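PDB 2VAP: cell division protein FtsZ 1 from Methanocaldococcus jannaschii, which binds GTP, probably hydrolyses it, and is thought to polymerise into the contractile Z ring at the future division site, recruiting other division proteins. Local coordinates for residues A[40-50]-A[61-70]; A[275-283]-A[338-346]. All coordinates share one frame; numbering follows the deposited sequence.

Contact 1: A[40-50]-A[61-70]; sequences ITVVGCGGAGN and IEGAKTVAIN. With GDP (guanosine-5'-diphosphate), chain B.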
ATOM      1  N   ILE A  40      -9.686  -2.968   9.453  1.00 10.62           N
ATOM      2  CA  ILE A  40      -8.969  -2.405   8.309  1.00 11.54           C
ATOM      3  C   ILE A  40      -9.843  -2.399   7.058  1.00 10.55           C
ATOM      4  O   ILE A  40     -10.503  -3.392   6.743  1.00 14.22           O
ATOM      5  CB  ILE A  40      -7.634  -3.160   8.038  1.00 15.59           C
ATOM      6  CG1 ILE A  40      -6.721  -3.092   9.269  1.00 14.61           C
ATOM      7  CG2 ILE A  40      -6.919  -2.596   6.800  1.00 11.23           C
ATOM      8  CD1 ILE A  40      -5.445  -3.909   9.157  1.00 18.61           C
ATOM      9  N   THR A  41      -9.845  -1.267   6.360  1.00  9.26           N
ATOM     10  CA  THR A  41     -10.547  -1.137   5.089  1.00 12.05           C
ATOM     11  C   THR A  41      -9.577  -0.671   4.003  1.00 11.63           C
ATOM     12  O   THR A  41      -8.785   0.247   4.220  1.00 13.10           O
ATOM     13  CB  THR A  41     -11.745  -0.164   5.203  1.00 14.43           C
ATOM     14  OG1 THR A  41     -12.615  -0.601   6.255  1.00 13.99           O
ATOM     15  CG2 THR A  41     -12.535  -0.108   3.900  1.00 15.49           C
ATOM     16  N   VAL A  42      -9.634  -1.325   2.845  1.00  9.62           N
ATOM     17  CA  VAL A  42      -8.838  -0.928   1.686  1.00 10.78           C
ATOM     18  C   VAL A  42      -9.765  -0.315   0.637  1.00  8.98           C
ATOM     19  O   VAL A  42     -10.727  -0.952   0.201  1.00 12.73           O
ATOM     20  CB  VAL A  42      -8.059  -2.127   1.077  1.00 11.93           C
ATOM     21  CG1 VAL A  42      -7.176  -1.669  -0.079  1.00 14.96           C
ATOM     22  CG2 VAL A  42      -7.219  -2.824   2.141  1.00 11.76           C
ATOM     23  N   VAL A  43      -9.472   0.925   0.250  1.00  9.99           N
ATOM     24  CA  VAL A  43     -10.277   1.646  -0.737  1.00  7.74           C
ATOM     25  C   VAL A  43      -9.488   1.849  -2.031  1.00 10.39           C
ATOM     26  O   VAL A  43      -8.442   2.501  -2.035  1.00 11.10           O
ATOM     27  CB  VAL A  43     -10.771   3.017  -0.199  1.00  9.83           C
ATOM     28  CG1 VAL A  43     -11.695   3.694  -1.208  1.00 14.02           C
ATOM     29  CG2 VAL A  43     -11.485   2.847   1.135  1.00 11.59           C
ATOM     30  N   GLY A  44      -9.998   1.280  -3.122  1.00 10.14           N
ATOM     31  CA  GLY A  44      -9.381   1.422  -4.438  1.00  8.80           C
ATOM     32  C   GLY A  44     -10.154   2.391  -5.309  1.00 11.92           C
ATOM     33  O   GLY A  44     -11.356   2.218  -5.523  1.00 14.40           O
ATOM     34  N   CYS A  45      -9.457   3.402  -5.820  1.00 10.16           N
ATOM     35  CA  CYS A  45     -10.091   4.497  -6.553  1.00 11.00           C
ATOM     36  C   CYS A  45      -9.703   4.500  -8.030  1.00 12.33           C
ATOM     37  O   CYS A  45      -8.520   4.439  -8.369  1.00 12.65           O
ATOM     38  CB  CYS A  45      -9.716   5.839  -5.918  1.00 12.02           C
ATOM     39  SG  CYS A  45      -9.913   5.910  -4.121  1.00 15.47           S
ATOM     40  N   GLY A  46     -10.705   4.576  -8.902  1.00 11.30           N
ATOM     41  CA  GLY A  46     -10.471   4.642 -10.345  1.00 13.90           C
ATOM     42  C   GLY A  46     -10.178   3.293 -10.973  1.00 13.03           C
ATOM     43  O   GLY A  46     -10.283   2.259 -10.315  1.00 13.95           O
ATOM     44  N   GLY A  47      -9.804   3.313 -12.252  1.00 11.44           N
ATOM     45  CA  GLY A  47      -9.553   2.094 -13.021  1.00 13.02           C
ATOM     46  C   GLY A  47      -8.526   1.165 -12.402  1.00 17.63           C
ATOM     47  O   GLY A  47      -8.832   0.013 -12.086  1.00 14.97           O
ATOM     48  N   ALA A  48      -7.309   1.676 -12.221  1.00 12.30           N
ATOM     49  CA  ALA A  48      -6.210   0.901 -11.638  1.00 12.40           C
ATOM     50  C   ALA A  48      -6.501   0.466 -10.203  1.00 13.59           C
ATOM     51  O   ALA A  48      -6.212  -0.671  -9.823  1.00 14.01           O
ATOM     52  CB  ALA A  48      -4.910   1.688 -11.709  1.00 14.48           C
ATOM     53  N   GLY A  49      -7.077   1.373  -9.415  1.00 12.32           N
ATOM     54  CA  GLY A  49      -7.472   1.080  -8.037  1.00 10.27           C
ATOM     55  C   GLY A  49      -8.507  -0.027  -7.938  1.00 10.30           C
ATOM     56  O   GLY A  49      -8.415  -0.892  -7.065  1.00 13.40           O
ATOM     57  N   ASN A  50      -9.492   0.004  -8.835  1.00 10.13           N
ATOM     58  CA  ASN A  50     -10.512  -1.041  -8.908  1.00  9.47           C
ATOM     59  C   ASN A  50      -9.914  -2.397  -9.274  1.00 14.42           C
ATOM     60  O   ASN A  50     -10.282  -3.419  -8.693  1.00 15.21           O
ATOM     61  CB  ASN A  50     -11.610  -0.664  -9.908  1.00 10.77           C
ATOM     62  CG  ASN A  50     -12.568   0.388  -9.368  1.00 12.50           C
ATOM     63  OD1 ASN A  50     -12.326   1.011  -8.330  1.00 16.55           O
ATOM     64  ND2 ASN A  50     -13.666   0.591 -10.080  1.00  8.98           N
ATOM     65  N   ILE A  61      -7.610 -11.358   0.459  1.00 25.07           N
ATOM     66  CA  ILE A  61      -6.880 -10.551   1.441  1.00 19.66           C
ATOM     67  C   ILE A  61      -7.487 -10.759   2.831  1.00 20.15           C
ATOM     68  O   ILE A  61      -8.703 -10.662   3.012  1.00 28.59           O
ATOM     69  CB  ILE A  61      -6.825  -9.041   1.044  1.00 16.67           C
ATOM     70  CG1 ILE A  61      -5.990  -8.240   2.054  1.00 14.09           C
ATOM     71  CG2 ILE A  61      -8.234  -8.452   0.864  1.00 26.43           C
ATOM     72  CD1 ILE A  61      -5.527  -6.878   1.553  1.00 18.24           C
ATOM     73  N   GLU A  62      -6.632 -11.063   3.803  1.00 13.22           N
ATOM     74  CA  GLU A  62      -7.096 -11.448   5.132  1.00 13.50           C
ATOM     75  C   GLU A  62      -7.364 -10.254   6.044  1.00 14.84           C
ATOM     76  O   GLU A  62      -6.586  -9.299   6.079  1.00 16.30           O
ATOM     77  CB  GLU A  62      -6.108 -12.417   5.789  1.00 15.77           C
ATOM     78  CG  GLU A  62      -5.946 -13.736   5.034  1.00 19.71           C
ATOM     79  CD  GLU A  62      -5.234 -14.804   5.844  1.00 19.58           C
ATOM     80  OE1 GLU A  62      -5.591 -14.999   7.024  1.00 21.95           O
ATOM     81  OE2 GLU A  62      -4.323 -15.459   5.294  1.00 22.96           O
ATOM     82  N   GLY A  63      -8.486 -10.319   6.760  1.00 16.36           N
ATOM     83  CA  GLY A  63      -8.836  -9.345   7.798  1.00 15.51           C
ATOM     84  C   GLY A  63      -9.046  -7.910   7.349  1.00 16.68           C
ATOM     85  O   GLY A  63      -8.871  -6.981   8.140  1.00 18.40           O
ATOM     86  N   ALA A  64      -9.424  -7.725   6.086  1.00 12.93           N
ATOM     87  CA  ALA A  64      -9.649  -6.387   5.544  1.00 12.87           C
ATOM     88  C   ALA A  64     -10.889  -6.317   4.660  1.00 13.54           C
ATOM     89  O   ALA A  64     -11.128  -7.200   3.833  1.00 16.33           O
ATOM     90  CB  ALA A  64      -8.423  -5.906   4.779  1.00 12.89           C
ATOM     91  N   LYS A  65     -11.669  -5.257   4.853  1.00 13.39           N
ATOM     92  CA  LYS A  65     -12.811  -4.951   4.000  1.00 10.89           C
ATOM     93  C   LYS A  65     -12.308  -4.276   2.730  1.00 14.33           C
ATOM     94  O   LYS A  65     -11.433  -3.411   2.789  1.00 16.69           O
ATOM     95  CB  LYS A  65     -13.782  -4.028   4.743  1.00 13.55           C
ATOM     96  CG  LYS A  65     -15.072  -3.705   3.996  1.00 16.75           C
ATOM     97  CD  LYS A  65     -15.909  -2.705   4.778  1.00 16.99           C
ATOM     98  CE  LYS A  65     -17.188  -2.347   4.039  1.00 24.98           C
ATOM     99  NZ  LYS A  65     -18.033  -1.412   4.833  1.00 22.61           N
ATOM    100  N   THR A  66     -12.855  -4.676   1.584  1.00 11.35           N
ATOM    101  CA  THR A  66     -12.478  -4.076   0.304  1.00 10.23           C
ATOM    102  C   THR A  66     -13.584  -3.179  -0.240  1.00 15.08           C
ATOM    103  O   THR A  66     -14.735  -3.601  -0.366  1.00 15.70           O
ATOM    104  CB  THR A  66     -12.097  -5.137  -0.756  1.00 15.87           C
ATOM    105  OG1 THR A  66     -13.113  -6.147  -0.817  1.00 17.98           O
ATOM    106  CG2 THR A  66     -10.755  -5.780  -0.421  1.00 15.21           C
ATOM    107  N   VAL A  67     -13.222  -1.936  -0.546  1.00  8.37           N
ATOM    108  CA  VAL A  67     -14.155  -0.966  -1.112  1.00 10.70           C
ATOM    109  C   VAL A  67     -13.612  -0.450  -2.444  1.00 14.14           C
ATOM    110  O   VAL A  67     -12.465  -0.009  -2.527  1.00 14.25           O
ATOM    111  CB  VAL A  67     -14.419   0.219  -0.139  1.00 12.03           C
ATOM    112  CG1 VAL A  67     -15.338   1.261  -0.776  1.00 14.46           C
ATOM    113  CG2 VAL A  67     -15.020  -0.280   1.171  1.00 13.42           C
ATOM    114  N   ALA A  68     -14.437  -0.528  -3.484  1.00 11.63           N
ATOM    115  CA  ALA A  68     -14.080   0.006  -4.793  1.00 10.07           C
ATOM    116  C   ALA A  68     -14.946   1.215  -5.114  1.00 12.05           C
ATOM    117  O   ALA A  68     -16.173   1.153  -5.014  1.00 12.23           O
ATOM    118  CB  ALA A  68     -14.236  -1.060  -5.866  1.00 11.36           C
ATOM    119  N   ILE A  69     -14.301   2.320  -5.479  1.00  9.53           N
ATOM    120  CA  ILE A  69     -15.023   3.520  -5.900  1.00 11.41           C
ATOM    121  C   ILE A  69     -14.589   3.956  -7.298  1.00 12.85           C
ATOM    122  O   ILE A  69     -13.416   3.831  -7.667  1.00 10.88           O
ATOM    123  CB  ILE A  69     -14.911   4.697  -4.879  1.00 12.27           C
ATOM    124  CG1 ILE A  69     -13.524   5.348  -4.911  1.00 14.50           C
ATOM    125  CG2 ILE A  69     -15.291   4.234  -3.462  1.00 13.29           C
ATOM    126  CD1 ILE A  69     -13.495   6.759  -4.339  1.00 19.18           C
ATOM    127  N   ASN A  70     -15.548   4.453  -8.075  1.00 10.26           N
ATOM    128  CA  ASN A  70     -15.279   4.892  -9.441  1.00  8.96           C
ATOM    129  C   ASN A  70     -16.378   5.806  -9.956  1.00 11.58           C
ATOM    130  O   ASN A  70     -17.521   5.735  -9.500  1.00 11.52           O
ATOM    131  CB  ASN A  70     -15.137   3.684 -10.376  1.00 11.05           C
ATOM    132  CG  ASN A  70     -14.182   3.939 -11.536  1.00 10.29           C
ATOM    133  OD1 ASN A  70     -14.094   5.048 -12.066  1.00 12.79           O
ATOM    134  ND2 ASN A  70     -13.464   2.899 -11.939  1.00 13.06           N
TER
HETATM  135  PB  GDP B1355      -8.608   6.822 -13.618  1.00 14.91           P
HETATM  136  O1B GDP B1355      -9.162   8.080 -14.241  1.00 19.51           O
HETATM  137  O2B GDP B1355      -9.641   5.723 -13.700  1.00 14.57           O
HETATM  138  O3B GDP B1355      -8.258   7.095 -12.176  1.00 14.13           O
HETATM  139  O3A GDP B1355      -7.286   6.412 -14.441  1.00 14.00           O
HETATM  140  PA  GDP B1355      -6.622   4.945 -14.407  1.00 15.97           P
HETATM  141  O1A GDP B1355      -6.766   4.289 -13.056  1.00 14.10           O
HETATM  142  O2A GDP B1355      -7.172   4.071 -15.509  1.00 15.27           O
HETATM  143  O5' GDP B1355      -5.077   5.271 -14.703  1.00 15.10           O
HETATM  144  C5' GDP B1355      -4.357   6.156 -13.851  1.00 12.44           C
HETATM  145  C4' GDP B1355      -2.900   5.725 -13.796  1.00 13.42           C
HETATM  146  O4' GDP B1355      -2.807   4.373 -13.336  1.00 15.67           O
HETATM  147  C3' GDP B1355      -2.255   5.755 -15.172  1.00 16.51           C
HETATM  148  O3' GDP B1355      -1.597   7.003 -15.414  1.00 16.11           O
HETATM  149  C2' GDP B1355      -1.300   4.579 -15.159  1.00 14.34           C
HETATM  150  O2' GDP B1355      -0.007   4.989 -14.708  1.00 16.41           O
HETATM  151  C1' GDP B1355      -1.885   3.625 -14.133  1.00 15.42           C
HETATM  152  N9  GDP B1355      -2.585   2.477 -14.772  1.00 12.74           N
HETATM  153  C8  GDP B1355      -3.398   2.495 -15.851  1.00 17.18           C
HETATM  154  N7  GDP B1355      -3.862   1.250 -16.141  1.00 16.93           N
HETATM  155  C5  GDP B1355      -3.342   0.407 -15.228  1.00 18.35           C
HETATM  156  C6  GDP B1355      -3.413  -1.048 -14.939  1.00 16.29           C
HETATM  157  O6  GDP B1355      -4.100  -1.812 -15.652  1.00 20.16           O
HETATM  158  N1  GDP B1355      -2.717  -1.520 -13.890  1.00 15.45           N
HETATM  159  C2  GDP B1355      -1.967  -0.721 -13.102  1.00 15.78           C
HETATM  160  N2  GDP B1355      -1.292  -1.264 -12.060  1.00 17.80           N
HETATM  161  N3  GDP B1355      -1.858   0.616 -13.310  1.00 14.03           N
HETATM  162  C4  GDP B1355      -2.507   1.222 -14.333  1.00 14.87           C
HETATM  163  O   HOH W   1     -10.971  -5.556   9.387  1.00 24.40           O
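Ile61 meets strand 40-45 through its tip, CD1 lying 4.4 Å from CG2 of Val42, and Gly63 O shares a water with Ile40 N. Ala64 then sets its methyl against both Ile40 CG2 and Val42 CG2. From Lys65 onward the strands run parallel, and the ladder is regular: Lys65 N donates to Ile40 O, and Lys65 O accepts from Val42 N at 2.8 Å. The lysine side chain, extended throughout, passes alongside Thr41 and carries NZ away to Ala118 O. Val67 repeats the pattern, its N bound to Val42 O and its O to Gly44 N, while its CG2 touches Thr41 CG2 at 3.7 Å. Ile69 closes the ladder, giving its N to Gly44 O, its O accepting from Gly46 N at 3.1 Å. Its CG1 sits between backbone N and carbonyl carbon (chi1 74°), bringing CG1 and CD1 against Cys45 SG. Asn70 lies beside the glycine turn, where Gly47 N reaches GDP O2B and Ala48 N reaches O1A, each at 2.8 Å. This beta-alpha-beta unit, its glycine-rich turn consistent with a Rossmann-type pattern, is connected by helix 46-59; strand 124-130 flanks strand 40-45, helix 204-227 packs on the Val42 face, and helix 135-149 on the Cys45 and Ile69 face.

Contact 2: A[275-283]-A[338-346]; sequences LDVDIDGAT and TGVQSRIEF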
ATOM      1  N   LEU A 275      12.948   1.551  -4.398  1.00 12.18           N
ATOM      2  CA  LEU A 275      13.457   2.429  -3.347  1.00 14.59           C
ATOM      3  C   LEU A 275      14.227   3.587  -3.983  1.00 22.72           C
ATOM      4  O   LEU A 275      15.455   3.670  -3.881  1.00 21.99           O
ATOM      5  CB  LEU A 275      14.343   1.660  -2.356  1.00 16.45           C
ATOM      6  CG  LEU A 275      13.680   0.809  -1.269  1.00 21.01           C
ATOM      7  CD1 LEU A 275      14.732   0.029  -0.496  1.00 17.29           C
ATOM      8  CD2 LEU A 275      12.836   1.660  -0.318  1.00 15.71           C
ATOM      9  N   ASP A 276      13.483   4.475  -4.639  1.00 16.71           N
ATOM     10  CA  ASP A 276      14.053   5.580  -5.407  1.00 20.37           C
ATOM     11  C   ASP A 276      14.389   6.768  -4.500  1.00 19.08           C
ATOM     12  O   ASP A 276      13.873   7.876  -4.679  1.00 20.11           O
ATOM     13  CB  ASP A 276      13.086   5.989  -6.528  1.00 21.64           C
ATOM     14  CG  ASP A 276      13.754   6.818  -7.618  1.00 53.66           C
ATOM     15  OD1 ASP A 276      13.020   7.402  -8.443  1.00 35.62           O
ATOM     16  OD2 ASP A 276      15.001   6.887  -7.659  1.00 32.38           O
ATOM     17  N   VAL A 277      15.264   6.515  -3.527  1.00 19.67           N
ATOM     18  CA  VAL A 277      15.665   7.501  -2.524  1.00 22.34           C
ATOM     19  C   VAL A 277      16.946   7.037  -1.822  1.00 20.44           C
ATOM     20  O   VAL A 277      17.251   5.842  -1.800  1.00 24.69           O
ATOM     21  CB  VAL A 277      14.528   7.752  -1.475  1.00 20.98           C
ATOM     22  CG1 VAL A 277      14.267   6.509  -0.620  1.00 19.90           C
ATOM     23  CG2 VAL A 277      14.833   8.966  -0.598  1.00 20.40           C
ATOM     24  N   ASP A 278      17.696   7.989  -1.269  1.00 20.47           N
ATOM     25  CA  ASP A 278      18.796   7.678  -0.365  1.00 28.21           C
ATOM     26  C   ASP A 278      18.189   7.168   0.944  1.00 20.27           C
ATOM     27  O   ASP A 278      17.570   7.930   1.694  1.00 22.64           O
ATOM     28  CB  ASP A 278      19.663   8.921  -0.124  1.00 25.57           C
ATOM     29  CG  ASP A 278      20.931   8.619   0.671  1.00 60.47           C
ATOM     30  OD1 ASP A 278      21.258   7.430   0.884  1.00 37.97           O
ATOM     31  OD2 ASP A 278      21.607   9.584   1.083  1.00 66.40           O
ATOM     32  N   ILE A 279      18.362   5.873   1.200  1.00 24.76           N
ATOM     33  CA  ILE A 279      17.734   5.214   2.352  1.00 23.59           C
ATOM     34  C   ILE A 279      18.359   5.587   3.703  1.00 31.85           C
ATOM     35  O   ILE A 279      17.887   5.147   4.754  1.00 25.45           O
ATOM     36  CB  ILE A 279      17.670   3.667   2.182  1.00 30.13           C
ATOM     37  CG1 ILE A 279      19.061   3.084   1.902  1.00 38.92           C
ATOM     38  CG2 ILE A 279      16.667   3.295   1.087  1.00 42.20           C
ATOM     39  CD1 ILE A 279      19.124   1.566   1.950  1.00 35.46           C
ATOM     40  N   ASP A 280      19.410   6.404   3.664  1.00 35.50           N
ATOM     41  CA  ASP A 280      20.043   6.928   4.875  1.00 29.90           C
ATOM     42  C   ASP A 280      19.170   7.978   5.565  1.00 26.96           C
ATOM     43  O   ASP A 280      19.324   8.232   6.761  1.00 34.16           O
ATOM     44  CB  ASP A 280      21.421   7.518   4.552  1.00 35.39           C
ATOM     45  CG  ASP A 280      22.424   6.463   4.106  1.00 39.87           C
ATOM     46  OD1 ASP A 280      23.168   6.728   3.139  1.00128.04           O
ATOM     47  OD2 ASP A 280      22.470   5.374   4.717  1.00 39.23           O
ATOM     48  N   GLY A 281      18.254   8.578   4.805  1.00 28.45           N
ATOM     49  CA  GLY A 281      17.333   9.584   5.333  1.00 29.89           C
ATOM     50  C   GLY A 281      16.090   9.004   5.986  1.00 49.87           C
ATOM     51  O   GLY A 281      15.210   9.747   6.426  1.00 30.92           O
ATOM     52  N   ALA A 282      16.021   7.675   6.049  1.00 31.79           N
ATOM     53  CA  ALA A 282      14.889   6.970   6.646  1.00 28.80           C
ATOM     54  C   ALA A 282      14.888   7.069   8.166  1.00 32.22           C
ATOM     55  O   ALA A 282      15.939   6.986   8.805  1.00 38.45           O
ATOM     56  CB  ALA A 282      14.898   5.518   6.223  1.00 22.91           C
ATOM     57  N   THR A 283      13.696   7.236   8.735  1.00 22.63           N
ATOM     58  CA  THR A 283      13.524   7.317  10.185  1.00 24.83           C
ATOM     59  C   THR A 283      12.735   6.123  10.727  1.00 22.58           C
ATOM     60  O   THR A 283      12.609   5.948  11.941  1.00 20.98           O
ATOM     61  CB  THR A 283      12.828   8.633  10.609  1.00 21.05           C
ATOM     62  OG1 THR A 283      11.579   8.764   9.920  1.00 24.94           O
ATOM     63  CG2 THR A 283      13.710   9.837  10.295  1.00 30.48           C
ATOM     64  N   THR A 338      10.122   4.483   5.733  1.00 12.35           N
ATOM     65  CA  THR A 338       9.340   5.691   6.027  1.00  9.65           C
ATOM     66  C   THR A 338      10.202   6.897   6.410  1.00 12.93           C
ATOM     67  O   THR A 338      11.372   6.751   6.775  1.00 16.53           O
ATOM     68  CB  THR A 338       8.295   5.443   7.146  1.00 18.00           C
ATOM     69  OG1 THR A 338       8.965   5.139   8.377  1.00 17.99           O
ATOM     70  CG2 THR A 338       7.357   4.296   6.780  1.00 20.31           C
ATOM     71  N   GLY A 339       9.605   8.086   6.321  1.00 14.56           N
ATOM     72  CA  GLY A 339      10.261   9.332   6.714  1.00 19.45           C
ATOM     73  C   GLY A 339      11.328   9.822   5.752  1.00 29.96           C
ATOM     74  O   GLY A 339      12.293  10.463   6.170  1.00 27.43           O
ATOM     75  N   VAL A 340      11.151   9.534   4.464  1.00 16.11           N
ATOM     76  CA  VAL A 340      12.151   9.891   3.447  1.00 16.47           C
ATOM     77  C   VAL A 340      11.878  11.226   2.740  1.00 18.37           C
ATOM     78  O   VAL A 340      12.560  11.563   1.767  1.00 24.18           O
ATOM     79  CB  VAL A 340      12.357   8.762   2.391  1.00 19.90           C
ATOM     80  CG1 VAL A 340      12.921   7.507   3.045  1.00 24.06           C
ATOM     81  CG2 VAL A 340      11.065   8.458   1.632  1.00 18.91           C
ATOM     82  N   GLN A 341      10.898  11.981   3.235  1.00 17.22           N
ATOM     83  CA  GLN A 341      10.522  13.268   2.630  1.00 17.03           C
ATOM     84  C   GLN A 341      11.636  14.322   2.671  1.00 21.52           C
ATOM     85  O   GLN A 341      11.649  15.245   1.856  1.00 24.00           O
ATOM     86  CB  GLN A 341       9.229  13.824   3.247  1.00 21.73           C
ATOM     87  CG  GLN A 341       9.286  14.130   4.747  1.00 22.61           C
ATOM     88  CD  GLN A 341       8.859  12.957   5.615  1.00 25.79           C
ATOM     89  OE1 GLN A 341       8.760  11.821   5.150  1.00 22.06           O
ATOM     90  NE2 GLN A 341       8.600  13.233   6.889  1.00 21.67           N
ATOM     91  N   SER A 342      12.562  14.172   3.617  1.00 23.20           N
ATOM     92  CA  SER A 342      13.690  15.095   3.760  1.00 35.91           C
ATOM     93  C   SER A 342      14.730  14.933   2.648  1.00 34.16           C
ATOM     94  O   SER A 342      15.568  15.815   2.439  1.00 34.29           O
ATOM     95  CB  SER A 342      14.350  14.931   5.134  1.00 34.20           C
ATOM     96  OG  SER A 342      14.840  13.615   5.315  1.00 35.45           O
ATOM     97  N   ARG A 343      14.665  13.809   1.935  1.00 19.87           N
ATOM     98  CA  ARG A 343      15.598  13.516   0.848  1.00 25.41           C
ATOM     99  C   ARG A 343      14.916  13.545  -0.526  1.00 19.60           C
ATOM    100  O   ARG A 343      15.523  13.180  -1.537  1.00 24.04           O
ATOM    101  CB  ARG A 343      16.279  12.158   1.077  1.00 24.77           C
ATOM    102  CG  ARG A 343      17.021  12.021   2.407  1.00 33.21           C
ATOM    103  CD  ARG A 343      18.333  12.797   2.419  1.00 33.57           C
ATOM    104  NE  ARG A 343      19.002  12.717   3.718  1.00 52.69           N
ATOM    105  CZ  ARG A 343      19.914  11.804   4.046  1.00 73.86           C
ATOM    106  NH1 ARG A 343      20.283  10.874   3.174  1.00 70.22           N
ATOM    107  NH2 ARG A 343      20.459  11.821   5.255  1.00 50.30           N
ATOM    108  N   ILE A 344      13.659  13.986  -0.553  1.00 18.89           N
ATOM    109  CA  ILE A 344      12.861  14.025  -1.782  1.00 22.85           C
ATOM    110  C   ILE A 344      12.207  15.393  -1.986  1.00 19.78           C
ATOM    111  O   ILE A 344      11.705  15.999  -1.037  1.00 28.51           O
ATOM    112  CB  ILE A 344      11.770  12.905  -1.794  1.00 23.11           C
ATOM    113  CG1 ILE A 344      12.402  11.505  -1.876  1.00 22.30           C
ATOM    114  CG2 ILE A 344      10.751  13.117  -2.922  1.00 17.11           C
ATOM    115  CD1 ILE A 344      13.146  11.192  -3.181  1.00 26.37           C
ATOM    116  N   GLU A 345      12.226  15.866  -3.230  1.00 21.35           N
ATOM    117  CA  GLU A 345      11.532  17.091  -3.618  1.00 21.40           C
ATOM    118  C   GLU A 345      10.433  16.778  -4.635  1.00 23.79           C
ATOM    119  O   GLU A 345      10.656  16.037  -5.595  1.00 23.87           O
ATOM    120  CB  GLU A 345      12.522  18.110  -4.193  1.00 34.30           C
ATOM    121  CG  GLU A 345      11.960  19.521  -4.353  1.00 58.31           C
ATOM    122  CD  GLU A 345      12.969  20.502  -4.929  1.00318.25           C
ATOM    123  OE1 GLU A 345      13.685  20.141  -5.888  1.00 48.40           O
ATOM    124  OE2 GLU A 345      13.039  21.643  -4.425  1.00180.21           O
ATOM    125  N   PHE A 346       9.249  17.342  -4.405  1.00 24.00           N
ATOM    126  CA  PHE A 346       8.107  17.183  -5.302  1.00 19.14           C
ATOM    127  C   PHE A 346       8.195  18.191  -6.446  1.00 20.62           C
ATOM    128  O   PHE A 346       8.191  19.401  -6.211  1.00 26.19           O
ATOM    129  CB  PHE A 346       6.794  17.398  -4.534  1.00 22.86           C
ATOM    130  CG  PHE A 346       6.357  16.219  -3.692  1.00 28.23           C
ATOM    131  CD1 PHE A 346       7.278  15.302  -3.187  1.00 30.95           C
ATOM    132  CD2 PHE A 346       5.012  16.054  -3.373  1.00 24.73           C
ATOM    133  CE1 PHE A 346       6.862  14.228  -2.403  1.00 33.50           C
ATOM    134  CE2 PHE A 346       4.587  14.987  -2.586  1.00 25.14           C
ATOM    135  CZ  PHE A 346       5.514  14.071  -2.101  1.00 29.43           C
TER
HETATM  136  O   HOH W   2      17.341  10.901  -1.960  1.00 27.62           O
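The guanidinium of Arg343 carries Gly281 on one face, its CA 3.6 Å above the plane and over the centre, while Asp278 comes to the edge. There OD2 of Asp278 forms a salt bridge of 2.8 Å with NH1, the carboxylate and guanidinium planes turned 48° apart. A bend at chi2 (-74°) folds the arginine chain across the 278-281 turn, CG also resting on Gly281 CA. A CB on Gly281 would collide with that CG, so the arginine can lie this close only because residue 281 has no side chain. An alanine in place of Arg343 would probably leave Asp278 without its charged mate and the Gly281 backbone uncovered. Next to Arg343, whose CB it also touches, Val277 packs through CG2 on Ile344 CG1 at 3.7 Å and on Val340 CB at 3.9 Å, the Val277 and Ile344 side chains crossing at about a right angle. A water joins Asp278 N to Arg343 O. Farther along, Thr283 N donates to Thr338 O at 3.1 Å, and Thr283 OG1 lies 3.5 Å from Gly339 CA. In the FtsZ C-terminal domain, the loop before strand 284-291 thus packs on the link between its antiparallel neighbour 331-338 and strand 344-347, at one end of the mixed sheet.

How the contacts relate
The two contacts follow one another along the chain: contact 1 is complete long before contact 2 begins. Their centres are 27 Å apart, with nearest atoms about 15 Å apart and no touch, and they lie on opposite sides of the chain's centre. They share no sheet. Contact 1 pairs two strands inside the six-stranded parallel sheet of the GTPase domain, whereas contact 2 packs a loop on the link between two strands, at an end of the four-stranded mixed sheet. Together they illustrate the two-domain plan that FtsZ shares with tubulin: nucleotide is held at the carboxyl ends of parallel strands in one domain, while contact 2 ties the loop before one strand of the C-terminal domain to the chain leaving its neighbour.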